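PDB 5GZS: GGDEF family protein from Vibrio cholerae, which probably makes cyclic di-GMP through a GGDEF domain absent from this fragment, and binds arginine in its periplasmic portion, which is built from two solute-binding-protein-like modules. Local coordinates for residues Ser23-Phe28 and Lys181-Tyr185; Thr79-Ser83 and Gln143-Leu148; Asp287-Thr293 and Tyr411-Phe417; Ala210-Ser214 and Leu429-Ala433. The contacts are given in a common frame with arbitrary orientation. Residues are numbered along the deposited sequence.

Contact 1: residues Ser23-Phe28 and Lys181-Tyr185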
# COMPACT_ATOMS: atom_id res chain seq x y z
N SER A 23 -31.23 -2.06 27.54
CA SER A 23 -31.67 -0.72 27.27
C SER A 23 -33.09 -0.76 26.65
O SER A 23 -33.96 0.02 27.01
CB SER A 23 -30.68 0.01 26.37
OG SER A 23 -31.07 1.36 26.16
N ILE A 24 -33.32 -1.73 25.77
CA ILE A 24 -34.59 -1.92 25.12
C ILE A 24 -35.64 -2.46 26.08
O ILE A 24 -36.80 -2.04 26.04
CB ILE A 24 -34.46 -2.90 23.94
CG1 ILE A 24 -33.64 -2.28 22.81
CG2 ILE A 24 -35.83 -3.34 23.47
CD1 ILE A 24 -32.90 -3.33 21.96
N ALA A 25 -35.23 -3.40 26.93
CA ALA A 25 -36.17 -4.04 27.85
C ALA A 25 -36.80 -2.95 28.66
O ALA A 25 -38.01 -2.90 28.83
CB ALA A 25 -35.49 -5.03 28.75
N HIS A 26 -35.98 -2.05 29.12
CA HIS A 26 -36.40 -1.04 30.00
C HIS A 26 -37.19 0.02 29.29
O HIS A 26 -38.12 0.56 29.84
CB HIS A 26 -35.19 -0.44 30.66
CG HIS A 26 -35.51 0.67 31.60
ND1 HIS A 26 -35.98 0.44 32.87
CD2 HIS A 26 -35.45 2.00 31.46
CE1 HIS A 26 -36.17 1.59 33.47
NE2 HIS A 26 -35.87 2.55 32.63
N HIS A 27 -36.81 0.33 28.07
CA HIS A 27 -37.46 1.43 27.40
C HIS A 27 -38.89 1.06 27.00
O HIS A 27 -39.80 1.87 27.14
CB HIS A 27 -36.66 1.86 26.18
CG HIS A 27 -37.17 3.10 25.52
ND1 HIS A 27 -37.88 3.08 24.34
CD2 HIS A 27 -37.04 4.40 25.86
CE1 HIS A 27 -38.17 4.32 23.98
NE2 HIS A 27 -37.66 5.14 24.88
N PHE A 28 -39.07 -0.17 26.50
CA PHE A 28 -40.39 -0.66 26.09
C PHE A 28 -41.12 -1.49 27.17
O PHE A 28 -42.19 -2.03 26.90
CB PHE A 28 -40.27 -1.49 24.82
CG PHE A 28 -39.89 -0.70 23.62
CD1 PHE A 28 -40.73 0.29 23.14
CD2 PHE A 28 -38.70 -0.96 22.95
CE1 PHE A 28 -40.38 1.02 22.01
CE2 PHE A 28 -38.34 -0.24 21.82
CZ PHE A 28 -39.18 0.75 21.34
N LYS A 181 -39.86 -1.37 15.99
CA LYS A 181 -39.73 -0.47 17.13
C LYS A 181 -38.35 -0.58 17.74
O LYS A 181 -37.78 0.43 18.13
CB LYS A 181 -40.80 -0.77 18.18
CG LYS A 181 -42.17 -1.09 17.62
CD LYS A 181 -43.18 -1.49 18.70
CE LYS A 181 -43.92 -0.28 19.27
NZ LYS A 181 -43.10 0.39 20.32
N ILE A 182 -37.83 -1.80 17.83
CA ILE A 182 -36.49 -2.02 18.39
C ILE A 182 -35.43 -1.35 17.51
O ILE A 182 -34.52 -0.69 18.01
CB ILE A 182 -36.14 -3.51 18.52
CG1 ILE A 182 -36.74 -4.12 19.79
CG2 ILE A 182 -34.63 -3.69 18.55
CD1 ILE A 182 -36.74 -5.63 19.73
N GLU A 183 -35.59 -1.54 16.20
CA GLU A 183 -34.71 -0.92 15.23
C GLU A 183 -34.69 0.59 15.38
O GLU A 183 -33.62 1.19 15.50
CB GLU A 183 -35.13 -1.29 13.81
CG GLU A 183 -34.11 -0.83 12.78
CD GLU A 183 -34.47 -1.25 11.37
OE1 GLU A 183 -34.64 -0.35 10.51
OE2 GLU A 183 -34.57 -2.46 11.10
N LYS A 184 -35.87 1.20 15.40
CA LYS A 184 -35.95 2.66 15.43
C LYS A 184 -35.39 3.25 16.73
O LYS A 184 -34.83 4.35 16.75
CB LYS A 184 -37.39 3.11 15.22
CG LYS A 184 -37.57 4.64 15.16
CD LYS A 184 -39.05 5.04 14.88
CE LYS A 184 -39.32 6.54 15.05
NZ LYS A 184 -38.60 7.42 14.06
N TYR A 185 -35.54 2.50 17.82
CA TYR A 185 -35.06 2.95 19.12
C TYR A 185 -33.53 2.91 19.17
O TYR A 185 -32.89 3.80 19.75
CB TYR A 185 -35.67 2.09 20.23
CG TYR A 185 -35.05 2.31 21.59
CD1 TYR A 185 -35.27 3.49 22.31
CD2 TYR A 185 -34.27 1.33 22.17
CE1 TYR A 185 -34.71 3.68 23.54
CE2 TYR A 185 -33.70 1.51 23.42
CZ TYR A 185 -33.94 2.68 24.10
OH TYR A 185 -33.36 2.85 25.33
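Helix 176-186 meets helix 15-28 at a steep angle: the axes of the two segments run at 108° and come no closer than 11.0 Å, with Ile24 CA and Ile182 CA 7.0 Å apart. Lys181 opens the contact, folding its side chain back so that its NZ lies 3.3 Å from Phe28 CE1, obliquely to the ring. Ile182 supplies the buried part: its CG2 meets Ile24 CD1 at 3.8 Å, with Leu30 on Ile24 and Phe54 on Ile182. One turn on, the CA-CB bond of Tyr185 points toward helix 15-28, and the side chain sits as a knob among Ser23, Ile24, His27 and Phe28. Its ring makes an offset stack with His27, centroids 4.0 Å apart and planes at 21°, while Phe28 stands oblique to it and completes an aromatic cluster. Ile24 CG1 touches the edge of the Tyr185 ring at CD2 (3.7 Å). At the far end Tyr185 OH and Ser23 OG share a hydrogen bond of 2.9 Å. The contact joins the first helix of the arginine-binding module to one near its C-terminal end. Its chemistry grades from buried aliphatic packing to an exposed histidine stack, one tyrosine providing both aromatic fit and polar anchor.

Contact 2: residues Thr79-Ser83 and Gln143-Leu148; sequences TYLYS and QLKPML
An extended strand, 79-83, packs beneath the first residues of helix 144-149. The two run nearly parallel, their axes 19° apart in direction and 10.1 Å apart at closest approach, with CA-CA distances of 8.0 Å for Tyr80-Leu144 and 7.6 Å for Tyr82-Met147. Strand alternation sends the CA-CB bonds of Tyr80 and Tyr82 toward the helix. Tyr80 (chi1 m, chi2 86°) offers its ring face to Leu144 (t, p), whose CD1 sits 4.2 Å from the centroid and almost exactly on the ring normal, a CH-pi contact; Leu144 CD2 lies 3.7 Å from Tyr80 OH, which hydrogen-bonds to Gln203. Tyr82 (m, -89°) makes up most of the strand's share. Its CD1 is 3.3 Å from CG of Met147, a selenomethionine (chi1 -149°, chi2 p, chi3 112°); Met147 SE lies 5.3 Å from the Tyr82 ring centroid, an oblique Met-aromatic contact. Tyr82 CE1 meets Leu144 CD1 at 3.8 Å. Tyr82 OH hydrogen-bonds to Ala140 O, of an arginine-pocket residue, and lies 3.0 Å from Leu144 N at an angle too poor for a hydrogen bond. The arrangement is a helix laid on a sheet beside the ligand site, with the Gln143 side chain about 6 Å from the bound arginine. Strand 79-83 is the middle of three antiparallel strands, between 137-140 and 153-156; helix 121-129 packs against Met147, and the long helix 189-218 covers Leu144 and Leu148.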
# COMPACT_ATOMS: atom_id res chain seq x y z
N THR A 79 -13.97 -6.88 16.66
CA THR A 79 -13.50 -8.13 16.10
C THR A 79 -11.99 -8.24 16.24
O THR A 79 -11.25 -7.32 15.88
CB THR A 79 -13.90 -8.26 14.61
OG1 THR A 79 -15.33 -8.35 14.52
CG2 THR A 79 -13.27 -9.52 13.98
N TYR A 80 -11.53 -9.37 16.78
CA TYR A 80 -10.14 -9.49 17.20
C TYR A 80 -9.45 -10.72 16.62
O TYR A 80 -10.08 -11.78 16.39
CB TYR A 80 -10.03 -9.53 18.75
CG TYR A 80 -10.69 -8.37 19.48
CD1 TYR A 80 -12.05 -8.42 19.81
CD2 TYR A 80 -9.96 -7.25 19.87
CE1 TYR A 80 -12.67 -7.40 20.48
CE2 TYR A 80 -10.57 -6.21 20.55
CZ TYR A 80 -11.93 -6.29 20.84
OH TYR A 80 -12.57 -5.27 21.50
N LEU A 81 -8.15 -10.56 16.37
CA LEU A 81 -7.24 -11.70 16.22
C LEU A 81 -6.75 -12.07 17.61
O LEU A 81 -6.04 -11.28 18.26
CB LEU A 81 -6.05 -11.36 15.31
CG LEU A 81 -4.97 -12.45 15.22
CD1 LEU A 81 -5.50 -13.77 14.61
CD2 LEU A 81 -3.79 -11.93 14.44
N TYR A 82 -7.13 -13.25 18.09
CA TYR A 82 -6.58 -13.74 19.35
C TYR A 82 -5.32 -14.58 19.10
O TYR A 82 -5.31 -15.49 18.26
CB TYR A 82 -7.61 -14.55 20.12
CG TYR A 82 -8.86 -13.80 20.45
CD1 TYR A 82 -8.96 -13.07 21.64
CD2 TYR A 82 -9.94 -13.80 19.58
CE1 TYR A 82 -10.11 -12.37 21.94
CE2 TYR A 82 -11.09 -13.12 19.87
CZ TYR A 82 -11.17 -12.39 21.05
OH TYR A 82 -12.33 -11.72 21.33
N SER A 83 -4.26 -14.31 19.84
CA SER A 83 -3.02 -15.02 19.58
C SER A 83 -2.06 -14.89 20.74
O SER A 83 -2.01 -13.88 21.44
CB SER A 83 -2.36 -14.51 18.28
OG SER A 83 -1.94 -13.15 18.37
N GLN A 143 -15.52 -13.24 22.94
CA GLN A 143 -14.41 -14.05 23.39
C GLN A 143 -13.36 -13.27 24.17
O GLN A 143 -12.50 -13.86 24.80
CB GLN A 143 -13.76 -14.74 22.20
CG GLN A 143 -14.71 -15.54 21.33
CD GLN A 143 -15.41 -16.66 22.09
OE1 GLN A 143 -14.88 -17.18 23.08
NE2 GLN A 143 -16.60 -17.05 21.61
N LEU A 144 -13.45 -11.94 24.15
CA LEU A 144 -12.37 -11.11 24.66
C LEU A 144 -12.01 -11.39 26.12
O LEU A 144 -10.86 -11.73 26.44
CB LEU A 144 -12.71 -9.63 24.50
CG LEU A 144 -11.52 -8.71 24.78
CD1 LEU A 144 -10.37 -9.07 23.85
CD2 LEU A 144 -11.89 -7.25 24.61
N LYS A 145 -12.99 -11.22 27.01
CA LYS A 145 -12.75 -11.39 28.44
C LYS A 145 -12.28 -12.84 28.76
O LYS A 145 -11.23 -13.01 29.37
CB LYS A 145 -14.00 -10.98 29.23
CG LYS A 145 -13.88 -11.06 30.75
CD LYS A 145 -15.17 -10.60 31.44
CE LYS A 145 -15.01 -9.17 31.90
NZ LYS A 145 -16.27 -8.39 32.09
N PRO A 146 -13.01 -13.88 28.31
CA PRO A 146 -12.47 -15.21 28.66
C PRO A 146 -11.13 -15.50 28.00
O PRO A 146 -10.29 -16.16 28.62
CB PRO A 146 -13.55 -16.17 28.15
CG PRO A 146 -14.32 -15.39 27.12
CD PRO A 146 -14.29 -13.97 27.59
N MSE A 147 -10.92 -15.02 26.78
CA MSE A 147 -9.67 -15.30 26.08
C MSE A 147 -8.46 -14.61 26.74
O MSE A 147 -7.44 -15.25 26.96
CB MSE A 147 -9.77 -14.88 24.61
CG MSE A 147 -8.95 -15.70 23.65
SE MSE A 147 -9.46 -17.56 23.61
CE MSE A 147 -10.23 -17.70 21.82
N LEU A 148 -8.58 -13.34 27.09
CA LEU A 148 -7.45 -12.64 27.71
C LEU A 148 -7.16 -13.16 29.11
O LEU A 148 -6.06 -12.97 29.62
CB LEU A 148 -7.71 -11.13 27.77
CG LEU A 148 -7.14 -10.31 26.61
CD1 LEU A 148 -7.75 -10.77 25.31
CD2 LEU A 148 -7.42 -8.86 26.83

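Contact 3: residues Asp287-Thr293 and Tyr411-Phe417; sequences DILAPIT and YDIAIGF
Strands 288-292 and 414-417 pair antiparallel, axes 4.7 Å apart at 155°. Leu289-Gly416 is a hydrogen-bonded pair (Leu289 N to Gly416 O 2.9 Å, Gly416 N to Leu289 O 2.8 Å), and Ile288-Phe417 the adjoining non-hydrogen-bonded pair. A beta bulge around Ala290 and cis-Pro291 shifts the register by one, so Ile292 pairs with Ala414 (Ile292 N to Ala414 O 3.2 Å, Ala414 N to Ile292 O 3.3 Å). On one face Ile288 (m, t) sets CG1 3.5 Å from CD2 of Phe417 (m, 80°) and CG2 3.5 Å from CG2 of Ile415 (m, t). On the other, beside Leu289 (t, p), Ile292 (t, t) brings CG2 3.5 Å from Gly416 N, over the bare glycine. Pro291 CB meets CG2 of Ile413 (m, t) at 3.6 Å; Thr293 (p) puts CG2 3.4 Å from CE2 of Tyr411 (p, -79°), at the ring edge. The pair lies inside a mixed sheet of the second solute-binding-like module, between strands 226-230 and 303-304; helix 421-435 covers Ile288 and Phe417, and helix 277-282 covers Leu289 and Ile292.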
# COMPACT_ATOMS: atom_id res chain seq x y z
N ASP A 287 16.34 7.10 29.70
CA ASP A 287 15.82 5.75 29.43
C ASP A 287 15.16 5.61 28.04
O ASP A 287 15.25 4.57 27.40
CB ASP A 287 14.81 5.35 30.49
CG ASP A 287 15.29 5.59 31.89
OD1 ASP A 287 16.27 4.97 32.32
OD2 ASP A 287 14.68 6.43 32.59
N ILE A 288 14.49 6.65 27.58
CA ILE A 288 13.70 6.56 26.37
C ILE A 288 14.01 7.69 25.41
O ILE A 288 14.18 8.83 25.83
CB ILE A 288 12.21 6.59 26.71
CG1 ILE A 288 11.79 5.26 27.33
CG2 ILE A 288 11.34 6.95 25.49
CD1 ILE A 288 10.42 5.34 28.03
N LEU A 289 14.08 7.38 24.13
CA LEU A 289 14.34 8.44 23.17
C LEU A 289 13.47 8.21 21.95
O LEU A 289 13.38 7.09 21.44
CB LEU A 289 15.82 8.50 22.78
CG LEU A 289 16.18 9.32 21.54
CD1 LEU A 289 15.67 10.74 21.66
CD2 LEU A 289 17.68 9.35 21.25
N ALA A 290 12.80 9.27 21.50
CA ALA A 290 11.97 9.19 20.32
C ALA A 290 11.83 10.58 19.75
O ALA A 290 11.91 11.57 20.48
CB ALA A 290 10.61 8.58 20.65
N PRO A 291 11.66 10.67 18.44
CA PRO A 291 11.64 9.55 17.49
C PRO A 291 13.05 9.03 17.22
O PRO A 291 14.02 9.74 17.49
CB PRO A 291 11.00 10.17 16.24
CG PRO A 291 11.44 11.60 16.30
CD PRO A 291 11.47 11.97 17.78
N ILE A 292 13.17 7.82 16.69
CA ILE A 292 14.46 7.39 16.16
C ILE A 292 14.24 6.46 14.99
O ILE A 292 13.54 5.45 15.11
CB ILE A 292 15.31 6.70 17.23
CG1 ILE A 292 16.39 5.83 16.57
CG2 ILE A 292 14.43 5.87 18.15
CD1 ILE A 292 17.41 5.30 17.54
N THR A 293 14.83 6.79 13.84
CA THR A 293 14.34 6.21 12.60
C THR A 293 14.87 4.82 12.26
O THR A 293 14.78 4.40 11.11
CB THR A 293 14.63 7.13 11.43
OG1 THR A 293 16.04 7.35 11.34
CG2 THR A 293 13.91 8.45 11.63
N TYR A 411 10.18 4.60 5.36
CA TYR A 411 10.93 3.99 6.46
C TYR A 411 10.17 4.04 7.80
O TYR A 411 8.98 4.37 7.85
CB TYR A 411 12.32 4.65 6.60
CG TYR A 411 12.34 6.14 6.92
CD1 TYR A 411 12.12 7.08 5.93
CD2 TYR A 411 12.61 6.60 8.20
CE1 TYR A 411 12.16 8.44 6.21
CE2 TYR A 411 12.64 7.96 8.49
CZ TYR A 411 12.42 8.87 7.49
OH TYR A 411 12.45 10.21 7.75
N ASP A 412 10.85 3.68 8.88
CA ASP A 412 10.18 3.46 10.16
C ASP A 412 10.63 4.38 11.29
O ASP A 412 11.80 4.67 11.46
CB ASP A 412 10.38 2.01 10.59
CG ASP A 412 9.65 1.04 9.68
OD1 ASP A 412 8.43 1.22 9.48
OD2 ASP A 412 10.30 0.11 9.15
N ILE A 413 9.67 4.82 12.07
CA ILE A 413 9.98 5.56 13.27
C ILE A 413 9.52 4.70 14.46
O ILE A 413 8.41 4.17 14.46
CB ILE A 413 9.32 6.94 13.25
CG1 ILE A 413 10.14 7.90 12.39
CG2 ILE A 413 9.16 7.53 14.63
CD1 ILE A 413 9.60 9.31 12.39
N ALA A 414 10.41 4.54 15.45
CA ALA A 414 10.13 3.80 16.69
C ALA A 414 10.56 4.58 17.90
O ALA A 414 11.16 5.65 17.78
CB ALA A 414 10.83 2.46 16.69
N ILE A 415 10.25 4.03 19.07
CA ILE A 415 10.83 4.48 20.34
C ILE A 415 12.06 3.65 20.62
O ILE A 415 12.04 2.42 20.47
CB ILE A 415 9.87 4.32 21.53
CG1 ILE A 415 8.50 4.92 21.24
CG2 ILE A 415 10.47 4.92 22.77
CD1 ILE A 415 7.54 4.71 22.39
N GLY A 416 13.14 4.32 21.02
CA GLY A 416 14.39 3.66 21.37
C GLY A 416 14.51 3.59 22.87
O GLY A 416 14.06 4.51 23.57
N PHE A 417 15.09 2.51 23.39
CA PHE A 417 15.23 2.36 24.85
C PHE A 417 16.65 2.02 25.13
O PHE A 417 17.29 1.35 24.31
CB PHE A 417 14.33 1.27 25.43
CG PHE A 417 12.86 1.48 25.18
CD1 PHE A 417 12.30 1.14 23.96
CD2 PHE A 417 12.04 2.00 26.17
CE1 PHE A 417 10.95 1.32 23.72
CE2 PHE A 417 10.67 2.18 25.95
CZ PHE A 417 10.13 1.84 24.72

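Contact 4: residues Ala210-Ser214 and Leu429-Ala433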
# COMPACT_ATOMS: atom_id res chain seq x y z
N ALA A 210 -5.19 -6.61 31.12
CA ALA A 210 -4.29 -7.69 30.69
C ALA A 210 -2.88 -7.10 30.56
O ALA A 210 -1.93 -7.64 31.11
CB ALA A 210 -4.73 -8.31 29.39
N LEU A 211 -2.80 -5.95 29.89
CA LEU A 211 -1.54 -5.27 29.68
C LEU A 211 -0.92 -4.88 31.02
O LEU A 211 0.27 -5.12 31.26
CB LEU A 211 -1.73 -4.02 28.80
CG LEU A 211 -0.44 -3.21 28.61
CD1 LEU A 211 0.70 -4.12 28.16
CD2 LEU A 211 -0.59 -2.08 27.63
N ARG A 212 -1.70 -4.29 31.91
CA ARG A 212 -1.14 -3.87 33.17
C ARG A 212 -0.69 -5.06 34.02
O ARG A 212 0.31 -4.98 34.76
CB ARG A 212 -2.13 -2.99 33.89
CG ARG A 212 -2.21 -1.66 33.15
CD ARG A 212 -3.34 -0.76 33.61
NE ARG A 212 -3.49 0.29 32.61
CZ ARG A 212 -4.45 1.21 32.62
NH1 ARG A 212 -5.35 1.21 33.60
NH2 ARG A 212 -4.51 2.12 31.65
N GLN A 213 -1.36 -6.19 33.87
CA GLN A 213 -0.94 -7.36 34.60
C GLN A 213 0.42 -7.81 34.10
O GLN A 213 1.20 -8.42 34.83
CB GLN A 213 -1.97 -8.49 34.49
CG GLN A 213 -1.92 -9.44 35.67
CD GLN A 213 -1.75 -8.72 37.03
OE1 GLN A 213 -2.35 -7.67 37.29
NE2 GLN A 213 -0.92 -9.29 37.89
N SER A 214 0.71 -7.49 32.85
CA SER A 214 1.99 -7.87 32.27
C SER A 214 3.10 -7.03 32.86
O SER A 214 4.23 -7.53 33.05
CB SER A 214 1.97 -7.72 30.75
OG SER A 214 1.30 -8.81 30.16
N LEU A 429 6.85 -4.14 25.99
CA LEU A 429 5.66 -3.58 26.63
C LEU A 429 5.18 -2.35 25.88
O LEU A 429 3.98 -2.21 25.62
CB LEU A 429 5.95 -3.24 28.09
CG LEU A 429 6.20 -4.50 28.92
CD1 LEU A 429 6.82 -4.17 30.27
CD2 LEU A 429 4.87 -5.27 29.06
N PHE A 430 6.11 -1.47 25.50
CA PHE A 430 5.71 -0.27 24.79
C PHE A 430 5.12 -0.64 23.42
O PHE A 430 4.20 0.02 22.94
CB PHE A 430 6.88 0.72 24.66
CG PHE A 430 6.95 1.74 25.80
CD1 PHE A 430 7.58 1.43 27.00
CD2 PHE A 430 6.38 2.98 25.67
CE1 PHE A 430 7.63 2.35 28.05
CE2 PHE A 430 6.42 3.91 26.71
CZ PHE A 430 7.05 3.60 27.90
N SER A 431 5.61 -1.71 22.79
CA SER A 431 4.99 -2.15 21.54
C SER A 431 3.47 -2.41 21.71
O SER A 431 2.65 -1.91 20.92
CB SER A 431 5.69 -3.39 21.02
OG SER A 431 7.01 -3.08 20.64
N ARG A 432 3.10 -3.16 22.74
CA ARG A 432 1.68 -3.39 23.01
C ARG A 432 0.93 -2.11 23.29
O ARG A 432 -0.14 -1.90 22.74
CB ARG A 432 1.51 -4.35 24.18
CG ARG A 432 2.08 -5.73 23.91
CD ARG A 432 1.98 -6.61 25.15
NE ARG A 432 0.60 -6.80 25.59
CZ ARG A 432 0.27 -7.58 26.61
NH1 ARG A 432 1.23 -8.23 27.26
NH2 ARG A 432 -1.00 -7.72 26.98
N ALA A 433 1.48 -1.24 24.13
CA ALA A 433 0.75 -0.01 24.45
C ALA A 433 0.46 0.79 23.18
O ALA A 433 -0.63 1.34 23.01
CB ALA A 433 1.53 0.85 25.45
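Both segments are helical and run almost antiparallel, at 167°, with axes 10.9 Å apart at closest approach. The nearest CA pairs are Leu211-Arg432 at 7.6 Å and Ser214-Leu429 at 8.0 Å, so the interface uses residues one turn apart on each helix. Arg432 reaches across with an m, t, p side chain and donates from NH1 to Ser214 OG at 3.0 Å. Its guanidinium lies flat against Leu211, whose CD1 is 3.7 Å from Arg432 NE and sits over the face of the group; on the backbone side, Arg432 NH2 comes within 3.7 Å of Leu211 CA. Near its C-terminal end the long helix 189-218 packs against helix 421-435, which belongs to the second solute-binding-like module, and the pairing joins the two halves of the periplasmic portion. Arg432 NE also has a long, weak ion pair with Asp153, in the arginine-binding half. Beside the polar bond the packing is looser: Leu429 CD2 lies 4.2 Å from Ser214 CB and 4.4 Å from Leu211 CD1, while Leu211 CD2 approaches Ala433 CB at 4.2 Å. Met259 of helix 248-259 touches both Leu211 and Ala433, and Met436 also packs on Leu211.

How the contacts relate
From the N terminus, helix 15-28 opens contact 1, which closes only at helix 176-186. Contact 2 opens and closes within that span, and all four segments belong to the arginine-binding module, although the nearest atoms of the two contacts are about 17 Å apart. Helix 189-218 then carries the chain from contact 1 toward the other module and opens contact 4, the longest loop of the set. Contact 3 is enclosed by it, its second strand leading directly into helix 421-435. Phe430 of that helix packs on Ile288, Ile415 and Phe417, joining contacts 3 and 4, while Leu148 on Ala210 joins contacts 2 and 4. Contact 4 therefore bridges the two modules.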